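Local coordinates for phosphoribosyltransferase (Thermus thermophilus, PDB 1WD5), which is of unconfirmed function but probably acts as a phosphoribosyltransferase, a glycosyltransferase that moves a phosphoribosyl group from PRPP onto an acceptor, at residues G46-V51 / R111-A116; V123-D128 / R149-A154; D5-G10 / G34-D39. One frame throughout, in Å; residues are numbered along the deposited sequence.

Overall arrangement
The three contacts follow one another along the chain; none encloses or crosses another. Nearest the N terminus, interaction 3 closes a loop of 23 residues, bringing helix 33-45 back to helix 6-17. Interaction 1 then spans 59 residues, returning the chain after helix 88-112 to the start of strand 48-59. Interaction 2 closes the last loop, pairing strands 122-126 and 150-155 across helix 134-144. Interactions 1 and 2 reach the same sheet without touching, their nearest atoms about 7 Å apart. Interaction 3 touches both: A38 packs on L49, V37 on V126, and R6 forms a salt bridge with D128, which ties the helices to the sheet.

Interaction 1. Residues G46-V51 / R111-A116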
ATOM      1  N   GLY A  46     -15.961   8.951   3.458  1.00 20.78           N
ATOM      2  CA  GLY A  46     -17.155   8.130   3.442  1.00 20.26           C
ATOM      3  C   GLY A  46     -16.905   6.856   2.654  1.00 22.06           C
ATOM      4  O   GLY A  46     -17.806   6.318   2.004  1.00 23.13           O
ATOM      5  N   GLY A  47     -15.667   6.375   2.705  1.00 20.84           N
ATOM      6  CA  GLY A  47     -15.312   5.163   1.992  1.00 19.11           C
ATOM      7  C   GLY A  47     -15.239   3.950   2.902  1.00 18.52           C
ATOM      8  O   GLY A  47     -15.728   3.974   4.035  1.00 16.18           O
ATOM      9  N   GLU A  48     -14.614   2.891   2.399  1.00 16.06           N
ATOM     10  CA  GLU A  48     -14.469   1.641   3.137  1.00 16.94           C
ATOM     11  C   GLU A  48     -12.992   1.293   3.342  1.00 15.92           C
ATOM     12  O   GLU A  48     -12.211   1.278   2.393  1.00 15.47           O
ATOM     13  CB  GLU A  48     -15.181   0.524   2.370  1.00 19.26           C
ATOM     14  CG  GLU A  48     -14.915  -0.877   2.885  1.00 24.00           C
ATOM     15  CD  GLU A  48     -15.839  -1.908   2.261  1.00 26.72           C
ATOM     16  OE1 GLU A  48     -16.108  -1.806   1.047  1.00 28.80           O
ATOM     17  OE2 GLU A  48     -16.288  -2.824   2.983  1.00 29.58           O
ATOM     18  N   LEU A  49     -12.616   1.002   4.582  1.00 15.12           N
ATOM     19  CA  LEU A  49     -11.227   0.684   4.905  1.00 14.70           C
ATOM     20  C   LEU A  49     -10.894  -0.803   4.887  1.00 13.92           C
ATOM     21  O   LEU A  49     -11.673  -1.640   5.341  1.00 11.82           O
ATOM     22  CB  LEU A  49     -10.873   1.272   6.276  1.00 15.62           C
ATOM     23  CG  LEU A  49      -9.477   1.079   6.887  1.00 18.32           C
ATOM     24  CD1 LEU A  49      -9.326  -0.325   7.434  1.00 17.66           C
ATOM     25  CD2 LEU A  49      -8.409   1.382   5.847  1.00 14.85           C
ATOM     26  N   ASP A  50      -9.729  -1.120   4.337  1.00 14.17           N
ATOM     27  CA  ASP A  50      -9.242  -2.492   4.300  1.00 15.40           C
ATOM     28  C   ASP A  50      -7.730  -2.422   4.185  1.00 15.62           C
ATOM     29  O   ASP A  50      -7.152  -1.342   4.029  1.00 15.79           O
ATOM     30  CB  ASP A  50      -9.832  -3.280   3.117  1.00 14.31           C
ATOM     31  CG  ASP A  50      -9.583  -4.782   3.234  1.00 15.82           C
ATOM     32  OD1 ASP A  50      -9.101  -5.234   4.296  1.00 13.39           O
ATOM     33  OD2 ASP A  50      -9.874  -5.518   2.271  1.00 16.54           O
ATOM     34  N   VAL A  51      -7.087  -3.573   4.280  1.00 15.86           N
ATOM     35  CA  VAL A  51      -5.644  -3.622   4.198  1.00 15.41           C
ATOM     36  C   VAL A  51      -5.244  -4.318   2.903  1.00 15.88           C
ATOM     37  O   VAL A  51      -5.973  -5.173   2.400  1.00 16.03           O
ATOM     38  CB  VAL A  51      -5.070  -4.405   5.392  1.00 16.36           C
ATOM     39  CG1 VAL A  51      -5.629  -5.828   5.387  1.00 13.38           C
ATOM     40  CG2 VAL A  51      -3.563  -4.429   5.331  1.00 15.52           C
ATOM     41  N   ARG A 111      -9.319 -12.787   9.745  1.00 18.09           N
ATOM     42  CA  ARG A 111     -10.212 -13.361  10.738  1.00 19.94           C
ATOM     43  C   ARG A 111     -11.098 -12.270  11.342  1.00 20.31           C
ATOM     44  O   ARG A 111     -12.231 -12.538  11.741  1.00 20.95           O
ATOM     45  CB  ARG A 111      -9.407 -14.051  11.834  1.00 22.47           C
ATOM     46  CG  ARG A 111     -10.254 -14.730  12.901  1.00 26.25           C
ATOM     47  CD  ARG A 111      -9.416 -15.759  13.637  1.00 27.59           C
ATOM     48  NE  ARG A 111      -8.941 -16.781  12.713  1.00 30.76           N
ATOM     49  CZ  ARG A 111      -7.691 -17.236  12.673  1.00 32.72           C
ATOM     50  NH1 ARG A 111      -6.784 -16.756  13.512  1.00 31.76           N
ATOM     51  NH2 ARG A 111      -7.349 -18.167  11.791  1.00 32.43           N
ATOM     52  N   VAL A 112     -10.588 -11.041  11.401  1.00 19.09           N
ATOM     53  CA  VAL A 112     -11.353  -9.927  11.961  1.00 19.27           C
ATOM     54  C   VAL A 112     -12.038  -9.043  10.914  1.00 20.05           C
ATOM     55  O   VAL A 112     -12.969  -8.311  11.239  1.00 20.69           O
ATOM     56  CB  VAL A 112     -10.470  -9.026  12.860  1.00 19.50           C
ATOM     57  CG1 VAL A 112      -9.899  -9.837  14.003  1.00 19.89           C
ATOM     58  CG2 VAL A 112      -9.350  -8.402  12.048  1.00 18.25           C
ATOM     59  N   ARG A 113     -11.575  -9.097   9.664  1.00 22.03           N
ATOM     60  CA  ARG A 113     -12.181  -8.305   8.588  1.00 20.72           C
ATOM     61  C   ARG A 113     -11.886  -8.960   7.237  1.00 21.20           C
ATOM     62  O   ARG A 113     -10.738  -9.011   6.794  1.00 21.06           O
ATOM     63  CB  ARG A 113     -11.677  -6.844   8.655  1.00 20.22           C
ATOM     64  CG  ARG A 113     -11.033  -6.248   7.391  1.00 24.80           C
ATOM     65  CD  ARG A 113     -11.986  -6.148   6.214  1.00 22.64           C
ATOM     66  NE  ARG A 113     -12.435  -4.793   5.891  1.00 20.76           N
ATOM     67  CZ  ARG A 113     -13.474  -4.550   5.095  1.00 18.28           C
ATOM     68  NH1 ARG A 113     -14.137  -5.570   4.567  1.00 15.09           N
ATOM     69  NH2 ARG A 113     -13.856  -3.308   4.832  1.00 16.96           N
ATOM     70  N   PRO A 114     -12.933  -9.490   6.576  1.00 21.36           N
ATOM     71  CA  PRO A 114     -12.812 -10.157   5.276  1.00 20.52           C
ATOM     72  C   PRO A 114     -12.410  -9.197   4.171  1.00 20.45           C
ATOM     73  O   PRO A 114     -12.707  -8.005   4.237  1.00 20.73           O
ATOM     74  CB  PRO A 114     -14.208 -10.740   5.059  1.00 21.00           C
ATOM     75  CG  PRO A 114     -15.082  -9.710   5.698  1.00 22.67           C
ATOM     76  CD  PRO A 114     -14.345  -9.429   6.996  1.00 21.71           C
ATOM     77  N   LYS A 115     -11.730  -9.719   3.156  1.00 19.26           N
ATOM     78  CA  LYS A 115     -11.288  -8.889   2.044  1.00 19.46           C
ATOM     79  C   LYS A 115     -12.462  -8.213   1.350  1.00 20.02           C
ATOM     80  O   LYS A 115     -13.397  -8.878   0.902  1.00 21.32           O
ATOM     81  CB  LYS A 115     -10.513  -9.730   1.030  1.00 19.51           C
ATOM     82  CG  LYS A 115     -10.030  -8.928  -0.166  1.00 20.98           C
ATOM     83  CD  LYS A 115      -9.213  -9.771  -1.126  1.00 20.98           C
ATOM     84  CE  LYS A 115      -8.701  -8.906  -2.269  1.00 24.25           C
ATOM     85  NZ  LYS A 115      -7.868  -9.673  -3.224  1.00 22.76           N
ATOM     86  N   ALA A 116     -12.412  -6.887   1.264  1.00 18.82           N
ATOM     87  CA  ALA A 116     -13.472  -6.128   0.614  1.00 19.71           C
ATOM     88  C   ALA A 116     -13.294  -6.212  -0.897  1.00 19.76           C
ATOM     89  O   ALA A 116     -12.170  -6.294  -1.390  1.00 19.19           O
ATOM     90  CB  ALA A 116     -13.429  -4.669   1.064  1.00 19.53           C
TER
HETATM   91  O   HOH W   1     -16.818  -5.557   3.574  1.00 46.55           O
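One guanidinium nitrogen, R113 NH2, serves two acceptors of different kinds at once: the carboxylate of E48 and the main-chain oxygen of L49. The site lies where strand 48-59 enters the central sheet of the type I phosphoribosyltransferase fold, and E48, D50 and R113 form a salt-bridge network beside it. E48 CG lies anti to the backbone N (chi1 170°), which sets it beside R113 NH2, and the chain beyond is extended. E48 OE2 stands 3.1 Å from R113 NH2, in the guanidinium plane, with an N-H...O angle of 179°, although the nitrogen lies above the carboxylate plane. The two flat groups are turned 49° apart. L49 O receives R113 NH2 at 2.8 Å and R113 NE only weakly, at 3.3 Å. D50 comes over a face of the same group: OD1 is 3.7 Å from R113 NE, a long ion pair at which no N-H points, and the stronger partner of this carboxylate is R110. D50 OD2 instead accepts from A116 N at 3.1 Å, fixing the chain that leaves helix 88-112 against the strand. R113 NH1 turns back on its own segment, to P114 O at 2.8 Å, which helps hold the guanidinium in its orientation. An alanine at R113 would probably leave L49 O without this donor and E48 OE2 without its charged mate, loosening the link between strand and loop, although E48 OE1 would still have R121. The methyl CB of A116 rests 3.9 Å from E48 CD, and a water joins E48 OE2 to R113 NH1, which lies 2.9 Å from the water oxygen.

Interaction 2. Residues V123-D128 / R149-A154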
ATOM      1  N   VAL A 123     -10.274   2.687  -6.098  1.00 17.11           N
ATOM      2  CA  VAL A 123      -9.361   2.228  -5.060  1.00 16.46           C
ATOM      3  C   VAL A 123      -8.249   3.231  -4.769  1.00 16.85           C
ATOM      4  O   VAL A 123      -7.587   3.728  -5.687  1.00 15.76           O
ATOM      5  CB  VAL A 123      -8.715   0.884  -5.459  1.00 17.44           C
ATOM      6  CG1 VAL A 123      -7.772   0.411  -4.366  1.00 15.40           C
ATOM      7  CG2 VAL A 123      -9.801  -0.153  -5.726  1.00 17.32           C
ATOM      8  N   VAL A 124      -8.056   3.522  -3.485  1.00 14.32           N
ATOM      9  CA  VAL A 124      -7.016   4.443  -3.035  1.00 12.98           C
ATOM     10  C   VAL A 124      -5.983   3.665  -2.213  1.00 13.93           C
ATOM     11  O   VAL A 124      -6.333   3.006  -1.235  1.00 15.60           O
ATOM     12  CB  VAL A 124      -7.607   5.560  -2.144  1.00 12.23           C
ATOM     13  CG1 VAL A 124      -6.513   6.511  -1.699  1.00 10.26           C
ATOM     14  CG2 VAL A 124      -8.684   6.311  -2.901  1.00 11.08           C
ATOM     15  N   LEU A 125      -4.719   3.727  -2.622  1.00 13.74           N
ATOM     16  CA  LEU A 125      -3.642   3.044  -1.910  1.00 13.32           C
ATOM     17  C   LEU A 125      -2.942   4.059  -1.020  1.00 14.08           C
ATOM     18  O   LEU A 125      -2.488   5.098  -1.499  1.00 14.02           O
ATOM     19  CB  LEU A 125      -2.645   2.438  -2.900  1.00 14.68           C
ATOM     20  CG  LEU A 125      -3.119   1.167  -3.605  1.00 18.97           C
ATOM     21  CD1 LEU A 125      -2.134   0.772  -4.697  1.00 17.02           C
ATOM     22  CD2 LEU A 125      -3.254   0.049  -2.570  1.00 19.01           C
ATOM     23  N   VAL A 126      -2.834   3.745   0.269  1.00 13.15           N
ATOM     24  CA  VAL A 126      -2.234   4.661   1.235  1.00 12.80           C
ATOM     25  C   VAL A 126      -1.173   4.061   2.161  1.00 13.79           C
ATOM     26  O   VAL A 126      -1.252   2.896   2.541  1.00 14.48           O
ATOM     27  CB  VAL A 126      -3.329   5.257   2.159  1.00 13.62           C
ATOM     28  CG1 VAL A 126      -2.727   6.314   3.070  1.00 12.16           C
ATOM     29  CG2 VAL A 126      -4.467   5.831   1.334  1.00 11.48           C
ATOM     30  N   ASP A 127      -0.186   4.879   2.519  1.00 14.13           N
ATOM     31  CA  ASP A 127       0.862   4.496   3.469  1.00 13.97           C
ATOM     32  C   ASP A 127       1.221   5.806   4.163  1.00 13.81           C
ATOM     33  O   ASP A 127       0.901   6.875   3.643  1.00 13.22           O
ATOM     34  CB  ASP A 127       2.097   3.915   2.771  1.00 13.76           C
ATOM     35  CG  ASP A 127       2.960   3.073   3.721  1.00 17.97           C
ATOM     36  OD1 ASP A 127       2.637   3.012   4.930  1.00 17.65           O
ATOM     37  OD2 ASP A 127       3.957   2.471   3.267  1.00 16.69           O
ATOM     38  N   ASP A 128       1.862   5.748   5.329  1.00 14.18           N
ATOM     39  CA  ASP A 128       2.212   6.986   6.024  1.00 13.18           C
ATOM     40  C   ASP A 128       3.371   7.726   5.374  1.00 13.83           C
ATOM     41  O   ASP A 128       3.648   8.873   5.719  1.00 12.46           O
ATOM     42  CB  ASP A 128       2.520   6.743   7.514  1.00 12.56           C
ATOM     43  CG  ASP A 128       3.545   5.639   7.747  1.00 14.88           C
ATOM     44  OD1 ASP A 128       4.340   5.336   6.833  1.00 13.67           O
ATOM     45  OD2 ASP A 128       3.564   5.085   8.868  1.00 14.04           O
ATOM     46  N   ARG A 149     -11.892   0.051 -10.964  1.00 21.70           N
ATOM     47  CA  ARG A 149     -12.327   1.076 -11.910  1.00 23.03           C
ATOM     48  C   ARG A 149     -11.268   2.162 -12.030  1.00 22.40           C
ATOM     49  O   ARG A 149     -11.008   2.681 -13.118  1.00 22.61           O
ATOM     50  CB  ARG A 149     -13.644   1.709 -11.445  1.00 23.78           C
ATOM     51  CG  ARG A 149     -14.215   2.707 -12.436  1.00 27.01           C
ATOM     52  CD  ARG A 149     -15.596   3.202 -12.030  1.00 28.77           C
ATOM     53  NE  ARG A 149     -15.565   4.131 -10.902  1.00 29.54           N
ATOM     54  CZ  ARG A 149     -16.633   4.778 -10.447  1.00 31.56           C
ATOM     55  NH1 ARG A 149     -17.816   4.596 -11.024  1.00 30.74           N
ATOM     56  NH2 ARG A 149     -16.526   5.618  -9.428  1.00 31.42           N
ATOM     57  N   ARG A 150     -10.651   2.494 -10.904  1.00 20.70           N
ATOM     58  CA  ARG A 150      -9.635   3.532 -10.868  1.00 19.81           C
ATOM     59  C   ARG A 150      -8.715   3.303  -9.673  1.00 20.14           C
ATOM     60  O   ARG A 150      -9.148   2.810  -8.627  1.00 18.33           O
ATOM     61  CB  ARG A 150     -10.323   4.889 -10.750  1.00 21.09           C
ATOM     62  CG  ARG A 150      -9.398   6.081 -10.664  1.00 23.35           C
ATOM     63  CD  ARG A 150     -10.213   7.347 -10.459  1.00 23.49           C
ATOM     64  NE  ARG A 150      -9.376   8.536 -10.352  1.00 24.13           N
ATOM     65  CZ  ARG A 150      -9.849   9.760 -10.143  1.00 25.11           C
ATOM     66  NH1 ARG A 150     -11.156   9.954 -10.018  1.00 22.69           N
ATOM     67  NH2 ARG A 150      -9.017  10.790 -10.063  1.00 23.71           N
ATOM     68  N   VAL A 151      -7.444   3.657  -9.832  1.00 18.80           N
ATOM     69  CA  VAL A 151      -6.474   3.495  -8.760  1.00 17.71           C
ATOM     70  C   VAL A 151      -5.723   4.801  -8.528  1.00 19.03           C
ATOM     71  O   VAL A 151      -5.235   5.432  -9.474  1.00 18.36           O
ATOM     72  CB  VAL A 151      -5.454   2.375  -9.087  1.00 17.12           C
ATOM     73  CG1 VAL A 151      -4.515   2.164  -7.910  1.00 16.07           C
ATOM     74  CG2 VAL A 151      -6.190   1.085  -9.417  1.00 14.03           C
ATOM     75  N   VAL A 152      -5.649   5.212  -7.267  1.00 17.51           N
ATOM     76  CA  VAL A 152      -4.948   6.433  -6.897  1.00 15.78           C
ATOM     77  C   VAL A 152      -4.012   6.153  -5.738  1.00 15.63           C
ATOM     78  O   VAL A 152      -4.419   5.574  -4.729  1.00 17.11           O
ATOM     79  CB  VAL A 152      -5.924   7.547  -6.450  1.00 16.35           C
ATOM     80  CG1 VAL A 152      -5.137   8.764  -5.980  1.00 15.79           C
ATOM     81  CG2 VAL A 152      -6.851   7.927  -7.588  1.00 16.77           C
ATOM     82  N   VAL A 153      -2.754   6.551  -5.886  1.00 15.00           N
ATOM     83  CA  VAL A 153      -1.775   6.377  -4.822  1.00 13.28           C
ATOM     84  C   VAL A 153      -1.775   7.674  -4.020  1.00 14.60           C
ATOM     85  O   VAL A 153      -1.545   8.749  -4.577  1.00 14.16           O
ATOM     86  CB  VAL A 153      -0.363   6.141  -5.385  1.00 14.67           C
ATOM     87  CG1 VAL A 153       0.667   6.223  -4.263  1.00 12.69           C
ATOM     88  CG2 VAL A 153      -0.300   4.778  -6.064  1.00 13.97           C
ATOM     89  N   ALA A 154      -2.031   7.580  -2.718  1.00 13.88           N
ATOM     90  CA  ALA A 154      -2.067   8.768  -1.874  1.00 13.37           C
ATOM     91  C   ALA A 154      -1.157   8.619  -0.658  1.00 13.61           C
ATOM     92  O   ALA A 154      -1.306   7.681   0.130  1.00 13.68           O
ATOM     93  CB  ALA A 154      -3.500   9.043  -1.433  1.00 13.20           C
TER
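With CG1 of V124 anti to its backbone N (chi1 -179°), that methyl comes to 3.9 Å from A154 CB, while on the other face of the sheet L125 continues with CD1 anti to CA (chi2 172°) and reaches V151 CG1 at 4.2 Å. Both pairs sit between adjacent parallel strands of a beta-alpha-beta crossover, strand 122-126, helix 134-144, strand 150-155, within the central sheet of the phosphoribosyltransferase fold. The evidence for the parallel register is the bonding pattern: V123 N gives to R150 O, V152 N to V123 O, L125 N to V152 O and A154 N to L125 O, the last at 2.8 Å, so that V123 and L125 take all four bonds on the first strand. The axes of the short segments run 4.7 Å apart at 22°. Between these bonds the CA hydrogens of V151 and V124 approach V123 O and V152 O. The face with V123, L125, V151 and V153 is covered by helix 134-144, where L140 meets both L125 and V151. The opposite face, with V124, V126 and A154, packs against helix 6-17 through L13 and L17. After V126 the strand ends and the chain runs into D127 and D128, an acidic pair placed as in the PRPP-binding loop of type I phosphoribosyltransferases; a similar role here is probable but inferred. Just before this acidic pair, the CG1 methyl of V126 stands 3.5 Å from A154 O.

Interaction 3. Residues D5-G10 / G34-D39; sequences DRRHAG and GVVVAD
This is a helix-helix contact, in which the first turn of helix 6-17 leans on the early turns of helix 33-45 within the phosphoribosyltransferase fold. The segment axes come within 7.9 Å at 44°, and the backbones are closest at G10 and V37, with CA atoms 4.5 Å apart. G10 permits this: V37 CG1 sits 3.7 Å from G10 CA, and a CB on G10 would fall about 3 Å from V37 O. One turn earlier, R6 CB lies in the angle between two valines, 3.7 Å from V36 CG1 and 3.8 Å from V37 CG2. At the outer margin R7 starts away from helix 33-45 but bends at chi2 (-82°), and its end returns to D39. There it grips one oxygen with two nitrogens, D39 OD2 lying 2.8 Å from R7 NH1 and 3.1 Å from R7 NH2. That oxygen is in the guanidinium plane, whereas the carboxylate stands across it, the planes 89° apart; D39 OD2 receives R7 NH1 on its anti lone pair, while R7 NH2 comes from above the carboxylate plane. R43 also binds D39 OD2, so three N-H groups converge on it, and E40 gives R7 NH1 a second acid. The pair of helices is fixed to its surroundings on several sides: R6 NE pairs with D128 beyond strand 122-126, V37 packs on V126 of that strand, and I202 of helix 196-204 lies against V36 and D39.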
ATOM      1  N   ASP A   5       0.809  13.691  13.854  1.00 17.31           N
ATOM      2  CA  ASP A   5       0.738  12.233  13.899  1.00 15.89           C
ATOM      3  C   ASP A   5       0.089  11.694  12.622  1.00 14.91           C
ATOM      4  O   ASP A   5      -0.231  12.456  11.705  1.00 13.90           O
ATOM      5  CB  ASP A   5      -0.054  11.763  15.130  1.00 17.09           C
ATOM      6  CG  ASP A   5      -1.370  12.510  15.311  1.00 19.90           C
ATOM      7  OD1 ASP A   5      -2.091  12.719  14.312  1.00 20.08           O
ATOM      8  OD2 ASP A   5      -1.690  12.877  16.461  1.00 22.03           O
ATOM      9  N   ARG A   6      -0.106  10.382  12.561  1.00 12.53           N
ATOM     10  CA  ARG A   6      -0.697   9.762  11.381  1.00 12.60           C
ATOM     11  C   ARG A   6      -2.157  10.153  11.116  1.00 13.03           C
ATOM     12  O   ARG A   6      -2.582  10.196   9.963  1.00 13.23           O
ATOM     13  CB  ARG A   6      -0.558   8.240  11.463  1.00 12.31           C
ATOM     14  CG  ARG A   6       0.894   7.741  11.418  1.00  9.08           C
ATOM     15  CD  ARG A   6       0.937   6.218  11.400  1.00  9.64           C
ATOM     16  NE  ARG A   6       2.295   5.669  11.450  1.00 12.27           N
ATOM     17  CZ  ARG A   6       3.022   5.564  12.558  1.00 11.85           C
ATOM     18  NH1 ARG A   6       2.533   5.974  13.722  1.00 10.53           N
ATOM     19  NH2 ARG A   6       4.227   5.017  12.512  1.00 14.76           N
ATOM     20  N   ARG A   7      -2.919  10.445  12.167  1.00 14.05           N
ATOM     21  CA  ARG A   7      -4.317  10.853  11.995  1.00 16.71           C
ATOM     22  C   ARG A   7      -4.361  12.230  11.334  1.00 15.77           C
ATOM     23  O   ARG A   7      -5.210  12.498  10.481  1.00 15.75           O
ATOM     24  CB  ARG A   7      -5.036  10.916  13.350  1.00 18.56           C
ATOM     25  CG  ARG A   7      -5.336   9.557  13.980  1.00 21.75           C
ATOM     26  CD  ARG A   7      -6.600   8.946  13.413  1.00 20.64           C
ATOM     27  NE  ARG A   7      -6.769   7.544  13.790  1.00 18.83           N
ATOM     28  CZ  ARG A   7      -7.630   6.722  13.196  1.00 17.70           C
ATOM     29  NH1 ARG A   7      -8.397   7.174  12.213  1.00 17.34           N
ATOM     30  NH2 ARG A   7      -7.696   5.445  13.547  1.00 15.30           N
ATOM     31  N   HIS A   8      -3.442  13.099  11.745  1.00 15.77           N
ATOM     32  CA  HIS A   8      -3.340  14.451  11.205  1.00 14.73           C
ATOM     33  C   HIS A   8      -3.028  14.398   9.713  1.00 13.98           C
ATOM     34  O   HIS A   8      -3.632  15.109   8.916  1.00 13.65           O
ATOM     35  CB  HIS A   8      -2.224  15.216  11.916  1.00 16.01           C
ATOM     36  CG  HIS A   8      -2.040  16.618  11.422  1.00 15.74           C
ATOM     37  ND1 HIS A   8      -0.858  17.311  11.575  1.00 16.15           N
ATOM     38  CD2 HIS A   8      -2.899  17.470  10.813  1.00 14.58           C
ATOM     39  CE1 HIS A   8      -0.996  18.529  11.082  1.00 14.44           C
ATOM     40  NE2 HIS A   8      -2.225  18.651  10.613  1.00 14.19           N
ATOM     41  N   ALA A   9      -2.070  13.555   9.340  1.00 12.93           N
ATOM     42  CA  ALA A   9      -1.690  13.419   7.939  1.00 11.70           C
ATOM     43  C   ALA A   9      -2.853  12.829   7.152  1.00 12.72           C
ATOM     44  O   ALA A   9      -3.075  13.186   5.994  1.00 14.23           O
ATOM     45  CB  ALA A   9      -0.459  12.523   7.813  1.00 11.33           C
ATOM     46  N   GLY A  10      -3.594  11.926   7.787  1.00 12.42           N
ATOM     47  CA  GLY A  10      -4.728  11.304   7.127  1.00 13.54           C
ATOM     48  C   GLY A  10      -5.828  12.299   6.810  1.00 13.38           C
ATOM     49  O   GLY A  10      -6.484  12.202   5.771  1.00 15.95           O
ATOM     50  N   GLY A  34       0.517   2.563   7.887  1.00 13.26           N
ATOM     51  CA  GLY A  34      -0.301   3.034   6.788  1.00 13.02           C
ATOM     52  C   GLY A  34      -1.787   2.807   7.002  1.00 12.35           C
ATOM     53  O   GLY A  34      -2.618   3.535   6.456  1.00 11.66           O
ATOM     54  N   VAL A  35      -2.133   1.800   7.797  1.00 13.06           N
ATOM     55  CA  VAL A  35      -3.534   1.500   8.056  1.00 11.18           C
ATOM     56  C   VAL A  35      -4.168   2.618   8.873  1.00 10.99           C
ATOM     57  O   VAL A  35      -5.355   2.891   8.732  1.00 10.75           O
ATOM     58  CB  VAL A  35      -3.695   0.145   8.791  1.00 11.91           C
ATOM     59  CG1 VAL A  35      -5.159  -0.098   9.141  1.00 13.54           C
ATOM     60  CG2 VAL A  35      -3.190  -0.988   7.904  1.00 12.87           C
ATOM     61  N   VAL A  36      -3.377   3.276   9.717  1.00 12.47           N
ATOM     62  CA  VAL A  36      -3.901   4.380  10.520  1.00 12.34           C
ATOM     63  C   VAL A  36      -4.261   5.548   9.611  1.00 12.68           C
ATOM     64  O   VAL A  36      -5.346   6.127   9.723  1.00 12.50           O
ATOM     65  CB  VAL A  36      -2.878   4.870  11.565  1.00 13.21           C
ATOM     66  CG1 VAL A  36      -3.445   6.064  12.316  1.00 14.67           C
ATOM     67  CG2 VAL A  36      -2.552   3.748  12.541  1.00 14.71           C
ATOM     68  N   VAL A  37      -3.349   5.899   8.706  1.00 12.09           N
ATOM     69  CA  VAL A  37      -3.605   6.996   7.784  1.00 11.16           C
ATOM     70  C   VAL A  37      -4.805   6.634   6.911  1.00 11.40           C
ATOM     71  O   VAL A  37      -5.685   7.461   6.677  1.00 11.23           O
ATOM     72  CB  VAL A  37      -2.390   7.279   6.869  1.00 11.94           C
ATOM     73  CG1 VAL A  37      -2.690   8.474   5.969  1.00 11.24           C
ATOM     74  CG2 VAL A  37      -1.136   7.559   7.719  1.00 12.64           C
ATOM     75  N   ALA A  38      -4.832   5.389   6.438  1.00 12.59           N
ATOM     76  CA  ALA A  38      -5.911   4.903   5.577  1.00 12.17           C
ATOM     77  C   ALA A  38      -7.282   4.954   6.257  1.00 13.52           C
ATOM     78  O   ALA A  38      -8.288   5.328   5.641  1.00 12.44           O
ATOM     79  CB  ALA A  38      -5.608   3.478   5.128  1.00 10.83           C
ATOM     80  N   ASP A  39      -7.325   4.562   7.525  1.00 14.09           N
ATOM     81  CA  ASP A  39      -8.579   4.569   8.267  1.00 13.10           C
ATOM     82  C   ASP A  39      -9.136   5.989   8.364  1.00 14.11           C
ATOM     83  O   ASP A  39     -10.337   6.204   8.195  1.00 13.96           O
ATOM     84  CB  ASP A  39      -8.370   4.004   9.675  1.00 13.04           C
ATOM     85  CG  ASP A  39      -9.652   3.986  10.489  1.00 15.94           C
ATOM     86  OD1 ASP A  39     -10.503   3.106  10.250  1.00 19.66           O
ATOM     87  OD2 ASP A  39      -9.819   4.865  11.360  1.00 18.14           O
TER